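Local coordinates for cryptochrome DASH (Arabidopsis thaliana, PDB 2J4D), which repairs cyclobutane pyrimidine dimers in single-stranded DNA as a light-driven, FAD-dependent photolyase and may also act as a blue-light photoreceptor, at the flavin-adenine dinucleotide site. Coordinates in Å, arbitrary orientation; residue numbers count along the deposited sequence, not the author numbering.

The flavin-adenine dinucleotide site. Residues 272, 285-289, 292, 325-326, 328-329, 332, 388, 391, 394, 416, 420, 422-424, 427-428, 431-432. With FAD (flavin-adenine dinucleotide), chain B.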
# COMPACT_ATOMS: atom_id res chain seq x y z
N TYR A 272 11.44 -5.82 -16.43
CA TYR A 272 10.50 -6.06 -15.34
C TYR A 272 9.67 -7.34 -15.49
O TYR A 272 9.61 -8.16 -14.57
CB TYR A 272 9.56 -4.85 -15.19
CG TYR A 272 8.37 -5.12 -14.31
CD1 TYR A 272 8.51 -5.29 -12.93
CD2 TYR A 272 7.10 -5.32 -14.87
CE1 TYR A 272 7.44 -5.68 -12.14
CE2 TYR A 272 6.02 -5.71 -14.09
CZ TYR A 272 6.20 -5.89 -12.73
OH TYR A 272 5.15 -6.35 -11.96
N SER A 285 11.56 -6.55 -9.00
CA SER A 285 10.29 -5.86 -9.25
C SER A 285 10.38 -4.41 -8.83
O SER A 285 11.37 -4.00 -8.22
CB SER A 285 9.14 -6.56 -8.51
OG SER A 285 9.32 -6.48 -7.11
N THR A 286 9.35 -3.61 -9.12
CA THR A 286 9.43 -2.19 -8.77
C THR A 286 9.56 -1.89 -7.29
O THR A 286 10.20 -0.90 -6.92
CB THR A 286 8.19 -1.39 -9.26
OG1 THR A 286 7.05 -1.76 -8.49
CG2 THR A 286 7.93 -1.64 -10.76
N LYS A 287 8.95 -2.72 -6.45
CA LYS A 287 8.93 -2.50 -5.00
C LYS A 287 8.21 -1.17 -4.69
O LYS A 287 8.47 -0.53 -3.67
CB LYS A 287 10.34 -2.49 -4.43
CG LYS A 287 11.12 -3.78 -4.68
CD LYS A 287 10.38 -5.00 -4.14
CE LYS A 287 11.20 -6.28 -4.31
NZ LYS A 287 11.62 -6.53 -5.73
N PHE A 288 7.30 -0.75 -5.56
CA PHE A 288 6.58 0.51 -5.32
C PHE A 288 5.44 0.39 -4.31
O PHE A 288 4.98 1.40 -3.78
CB PHE A 288 5.94 1.06 -6.61
CG PHE A 288 6.91 1.43 -7.71
CD1 PHE A 288 8.26 1.66 -7.45
CD2 PHE A 288 6.44 1.60 -9.01
CE1 PHE A 288 9.12 2.04 -8.48
CE2 PHE A 288 7.29 1.98 -10.05
CZ PHE A 288 8.63 2.20 -9.78
N SER A 289 4.98 -0.83 -4.05
CA SER A 289 3.81 -1.02 -3.20
C SER A 289 3.66 -0.29 -1.87
O SER A 289 2.58 0.23 -1.58
CB SER A 289 3.56 -2.52 -2.99
OG SER A 289 4.60 -3.13 -2.27
N LEU A 292 2.83 3.30 -2.61
CA LEU A 292 1.51 3.43 -3.21
C LEU A 292 0.44 3.27 -2.14
O LEU A 292 -0.55 4.01 -2.12
CB LEU A 292 1.31 2.36 -4.31
CG LEU A 292 1.99 2.70 -5.64
CD1 LEU A 292 2.04 1.48 -6.54
CD2 LEU A 292 1.22 3.85 -6.31
N GLU A 325 0.04 -4.42 -14.07
CA GLU A 325 -0.06 -4.70 -12.64
C GLU A 325 -0.76 -3.57 -11.87
O GLU A 325 -1.50 -3.83 -10.91
CB GLU A 325 1.33 -4.97 -12.06
CG GLU A 325 2.03 -6.21 -12.63
CD GLU A 325 1.24 -7.51 -12.47
OE1 GLU A 325 0.42 -7.62 -11.53
OE2 GLU A 325 1.45 -8.44 -13.28
N LEU A 326 -0.56 -2.33 -12.29
CA LEU A 326 -1.21 -1.21 -11.63
C LEU A 326 -2.71 -1.28 -11.87
O LEU A 326 -3.50 -0.79 -11.06
CB LEU A 326 -0.66 0.13 -12.13
CG LEU A 326 0.71 0.52 -11.56
CD1 LEU A 326 1.23 1.78 -12.24
CD2 LEU A 326 0.58 0.72 -10.04
N TRP A 328 -4.33 -4.00 -11.90
CA TRP A 328 -4.81 -4.99 -10.94
C TRP A 328 -5.12 -4.24 -9.64
O TRP A 328 -6.09 -4.55 -8.95
CB TRP A 328 -3.75 -6.07 -10.67
CG TRP A 328 -3.95 -7.33 -11.46
CD1 TRP A 328 -3.21 -7.76 -12.54
CD2 TRP A 328 -4.96 -8.32 -11.25
NE1 TRP A 328 -3.70 -8.96 -13.01
CE2 TRP A 328 -4.77 -9.33 -12.24
CE3 TRP A 328 -6.00 -8.46 -10.33
CZ2 TRP A 328 -5.60 -10.46 -12.31
CZ3 TRP A 328 -6.82 -9.59 -10.41
CH2 TRP A 328 -6.61 -10.57 -11.40
N ARG A 329 -4.27 -3.27 -9.30
CA ARG A 329 -4.50 -2.47 -8.09
C ARG A 329 -5.82 -1.70 -8.24
O ARG A 329 -6.64 -1.65 -7.32
CB ARG A 329 -3.33 -1.51 -7.86
CG ARG A 329 -3.54 -0.52 -6.74
CD ARG A 329 -2.25 0.24 -6.42
NE ARG A 329 -2.49 1.28 -5.42
CZ ARG A 329 -3.02 2.47 -5.69
NH1 ARG A 329 -3.35 2.78 -6.94
NH2 ARG A 329 -3.25 3.33 -4.71
N PHE A 332 -8.90 -4.12 -7.83
CA PHE A 332 -9.30 -4.48 -6.48
C PHE A 332 -9.88 -3.29 -5.72
O PHE A 332 -10.75 -3.46 -4.86
CB PHE A 332 -8.13 -5.10 -5.71
CG PHE A 332 -7.89 -6.55 -6.05
CD1 PHE A 332 -8.90 -7.49 -5.90
CD2 PHE A 332 -6.66 -6.97 -6.54
CE1 PHE A 332 -8.70 -8.83 -6.22
CE2 PHE A 332 -6.43 -8.31 -6.87
CZ PHE A 332 -7.46 -9.24 -6.71
N PHE A 388 7.54 -7.09 4.09
CA PHE A 388 7.31 -7.25 2.66
C PHE A 388 7.45 -8.73 2.28
O PHE A 388 8.12 -9.49 2.97
CB PHE A 388 8.34 -6.43 1.86
CG PHE A 388 8.10 -6.44 0.36
CD1 PHE A 388 7.24 -5.52 -0.22
CD2 PHE A 388 8.72 -7.39 -0.45
CE1 PHE A 388 6.99 -5.53 -1.60
CE2 PHE A 388 8.48 -7.41 -1.84
CZ PHE A 388 7.61 -6.48 -2.41
N ASN A 391 5.30 -11.06 -4.60
CA ASN A 391 3.97 -11.45 -5.04
C ASN A 391 3.88 -12.98 -5.17
O ASN A 391 2.87 -13.59 -4.79
CB ASN A 391 3.65 -10.80 -6.39
CG ASN A 391 2.30 -11.23 -6.93
OD1 ASN A 391 1.27 -11.05 -6.29
ND2 ASN A 391 2.30 -11.83 -8.12
N ARG A 394 3.54 -14.49 -1.70
CA ARG A 394 2.22 -14.28 -1.11
C ARG A 394 1.20 -15.26 -1.67
O ARG A 394 0.36 -15.77 -0.94
CB ARG A 394 1.74 -12.84 -1.37
CG ARG A 394 2.66 -11.78 -0.81
CD ARG A 394 2.06 -10.36 -0.96
NE ARG A 394 3.11 -9.35 -0.97
CZ ARG A 394 2.94 -8.07 -0.67
NH1 ARG A 394 1.74 -7.61 -0.33
NH2 ARG A 394 3.97 -7.23 -0.74
N PHE A 416 -1.38 -10.69 7.46
CA PHE A 416 -0.78 -9.87 6.42
C PHE A 416 -1.13 -8.41 6.76
O PHE A 416 -0.31 -7.50 6.62
CB PHE A 416 -1.34 -10.24 5.04
CG PHE A 416 -0.52 -11.26 4.28
CD1 PHE A 416 0.12 -12.30 4.94
CD2 PHE A 416 -0.44 -11.19 2.89
CE1 PHE A 416 0.84 -13.28 4.23
CE2 PHE A 416 0.27 -12.16 2.16
CZ PHE A 416 0.91 -13.21 2.83
N LEU A 420 2.30 -6.29 6.66
CA LEU A 420 2.65 -5.61 5.42
C LEU A 420 2.80 -4.11 5.42
O LEU A 420 1.90 -3.39 5.80
CB LEU A 420 1.63 -5.96 4.33
CG LEU A 420 1.65 -7.40 3.82
CD1 LEU A 420 0.44 -7.63 2.92
CD2 LEU A 420 2.95 -7.66 3.06
N ASP A 422 2.89 -2.47 2.79
CA ASP A 422 1.96 -2.06 1.75
C ASP A 422 0.52 -2.47 1.99
O ASP A 422 -0.30 -2.45 1.07
CB ASP A 422 2.40 -2.58 0.37
CG ASP A 422 2.51 -4.10 0.30
OD1 ASP A 422 1.73 -4.82 0.96
OD2 ASP A 422 3.38 -4.59 -0.46
N TYR A 423 0.19 -2.83 3.22
CA TYR A 423 -1.17 -3.26 3.50
C TYR A 423 -2.18 -2.28 2.97
O TYR A 423 -2.12 -1.08 3.25
CB TYR A 423 -1.42 -3.43 4.99
CG TYR A 423 -2.90 -3.61 5.27
CD1 TYR A 423 -3.58 -4.75 4.81
CD2 TYR A 423 -3.63 -2.64 5.95
CE1 TYR A 423 -4.95 -4.91 5.02
CE2 TYR A 423 -5.01 -2.78 6.16
CZ TYR A 423 -5.65 -3.92 5.69
OH TYR A 423 -7.00 -4.09 5.89
N ASP A 424 -3.13 -2.82 2.21
CA ASP A 424 -4.22 -2.07 1.60
C ASP A 424 -5.41 -3.02 1.73
O ASP A 424 -5.35 -4.17 1.28
CB ASP A 424 -3.88 -1.81 0.13
CG ASP A 424 -4.96 -1.05 -0.60
OD1 ASP A 424 -4.70 0.10 -1.02
OD2 ASP A 424 -6.07 -1.60 -0.75
N SER A 427 -6.57 -4.45 -1.84
CA SER A 427 -5.62 -5.37 -2.43
C SER A 427 -5.37 -6.60 -1.56
O SER A 427 -5.29 -7.71 -2.08
CB SER A 427 -4.29 -4.66 -2.70
OG SER A 427 -4.40 -3.75 -3.78
N ASN A 428 -5.24 -6.41 -0.25
CA ASN A 428 -4.96 -7.56 0.61
C ASN A 428 -6.10 -8.56 0.64
O ASN A 428 -5.93 -9.73 0.31
CB ASN A 428 -4.68 -7.10 2.04
CG ASN A 428 -4.16 -8.24 2.91
OD1 ASN A 428 -3.15 -8.86 2.58
ND2 ASN A 428 -4.84 -8.51 4.02
N ASN A 431 -6.88 -9.97 -2.95
CA ASN A 431 -6.01 -11.07 -3.35
C ASN A 431 -6.23 -12.32 -2.49
O ASN A 431 -6.16 -13.44 -3.01
CB ASN A 431 -4.55 -10.64 -3.31
CG ASN A 431 -4.13 -9.88 -4.56
OD1 ASN A 431 -3.90 -10.48 -5.61
ND2 ASN A 431 -4.02 -8.56 -4.45
N TRP A 432 -6.51 -12.14 -1.20
CA TRP A 432 -6.76 -13.30 -0.35
C TRP A 432 -8.04 -14.05 -0.76
O TRP A 432 -8.04 -15.28 -0.79
CB TRP A 432 -6.85 -12.91 1.14
CG TRP A 432 -5.52 -12.95 1.84
CD1 TRP A 432 -4.66 -11.91 2.03
CD2 TRP A 432 -4.87 -14.11 2.39
NE1 TRP A 432 -3.51 -12.35 2.65
CE2 TRP A 432 -3.62 -13.69 2.88
CE3 TRP A 432 -5.23 -15.46 2.51
CZ2 TRP A 432 -2.71 -14.58 3.49
CZ3 TRP A 432 -4.34 -16.34 3.10
CH2 TRP A 432 -3.09 -15.90 3.58
PA FAD B . 5.19 -5.16 -8.88
O1A FAD B . 6.34 -4.27 -9.11
O2A FAD B . 5.15 -6.50 -9.51
O5B FAD B . 3.83 -4.41 -9.28
C5B FAD B . 3.78 -2.97 -9.38
C4B FAD B . 2.55 -2.48 -8.61
O4B FAD B . 1.39 -3.09 -9.16
C3B FAD B . 2.54 -2.84 -7.13
O3B FAD B . 3.34 -1.98 -6.34
C2B FAD B . 1.07 -2.79 -6.83
O2B FAD B . 0.58 -1.51 -6.47
C1B FAD B . 0.44 -3.34 -8.12
N9A FAD B . 0.14 -4.79 -8.10
C8A FAD B . 0.91 -5.82 -8.61
N7A FAD B . 0.36 -7.01 -8.44
C5A FAD B . -0.84 -6.75 -7.80
C6A FAD B . -1.87 -7.60 -7.34
N6A FAD B . -1.88 -8.92 -7.48
N1A FAD B . -2.95 -7.00 -6.71
C2A FAD B . -2.98 -5.64 -6.54
N3A FAD B . -2.03 -4.77 -6.96
C4A FAD B . -0.97 -5.38 -7.57
N1 FAD B . -0.58 -5.54 -2.67
C2 FAD B . -0.73 -4.37 -1.96
O2 FAD B . -0.47 -3.29 -2.45
N3 FAD B . -1.21 -4.45 -0.64
C4 FAD B . -1.52 -5.65 0.00
O4 FAD B . -1.94 -5.66 1.18
C4X FAD B . -1.36 -6.84 -0.74
N5 FAD B . -1.65 -8.10 -0.17
C5X FAD B . -1.60 -9.26 -0.94
C6 FAD B . -2.01 -10.49 -0.41
C7 FAD B . -1.96 -11.69 -1.17
C7M FAD B . -2.42 -12.98 -0.54
C8 FAD B . -1.48 -11.62 -2.52
C8M FAD B . -1.39 -12.86 -3.40
C9 FAD B . -1.06 -10.39 -3.07
C9A FAD B . -1.11 -9.19 -2.30
N10 FAD B . -0.69 -7.93 -2.82
C10 FAD B . -0.88 -6.75 -2.08
C1' FAD B . -0.43 -7.78 -4.29
C2' FAD B . 1.02 -7.95 -4.76
O2' FAD B . 1.55 -9.17 -4.25
C3' FAD B . 1.87 -6.78 -4.27
O3' FAD B . 1.31 -5.53 -4.72
C4' FAD B . 3.33 -6.79 -4.77
O4' FAD B . 4.01 -7.96 -4.30
C5' FAD B . 4.03 -5.54 -4.26
O5' FAD B . 5.38 -5.52 -4.73
P FAD B . 5.90 -4.76 -6.02
O1P FAD B . 5.59 -3.34 -5.78
O2P FAD B . 7.34 -5.06 -6.21
O3P FAD B . 5.17 -5.40 -7.28
O HOH W 1 6.51 -8.70 -5.55
O HOH W 2 -2.11 -2.92 -4.67
O HOH W 3 0.34 -0.78 -3.10
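This is the flavin pocket of the photolyase/cryptochrome family. FAD, the cofactor, is folded in the U shape typical of the family, adenine lying near the isoalloxazine, and is almost wholly buried. Asn431 sits between the two ring systems. Asn431 CB lies over the FAD benzenoid ring, 3.4 Å from the centroid. Its amide reads the adenine edge: Asn431 ND2 donates to FAD N1A at 2.9 Å, almost straight (171° at H) and in the amide plane, while OD1 takes the 6-amino group N6A on a lone pair. ND2 also donates to Ser427 O, which helps fix the amide's rotation. Ser427 CB packs on the same flavin face, over the pyrimidine ring. Trp328 CB and Phe332 support the adenine.

Arg394 runs across the opposite flavin face. Its chain is extended from CG to NE, CD over the benzenoid ring. Arg394 NH1 lies over the FAD central ring, 3.2 Å from the centroid. The positive charge there may favour a reduced, anionic flavin. Asp422, its CG between backbone N and carbonyl carbon (chi1 59°), grips the guanidinium end-on, Asp422 OD1 to Arg394 NH1 and Asp422 OD2 to Arg394 NH2 (2.7 Å), both through syn lone pairs. OD2 also takes Ser289 OG on its anti lone pair. The backbone carbonyl O of Asp422 accepts from FAD N3, which stands above the carbonyl plane, and Asp424 N donates to O4. Asn428 OD1 approaches FAD N5 to 3.2 Å. Trp432 offers the face of its five-membered ring to methyl C7M, and its CZ2 edge points onto the face of Phe416.

Loop 285-288 and the start of helix 289-293 hold the diphosphate. O1A receives both N and OG1 of Thr286. FAD O2P receives Ser285 OG (2.6 Å) and Lys287 N. Ser289 N, at the first residue of the helix, donates to FAD O1P. Lys287 NZ donates to Ser285 OG and probably helps orient it. Tyr272 OH reaches FAD O2A edge-on at 2.5 Å. On the ribityl chain, the 2'-hydroxyl O2' donates to Asn391 OD1 on a lone pair; Asn391 CG is anti to its backbone N (chi1 177°).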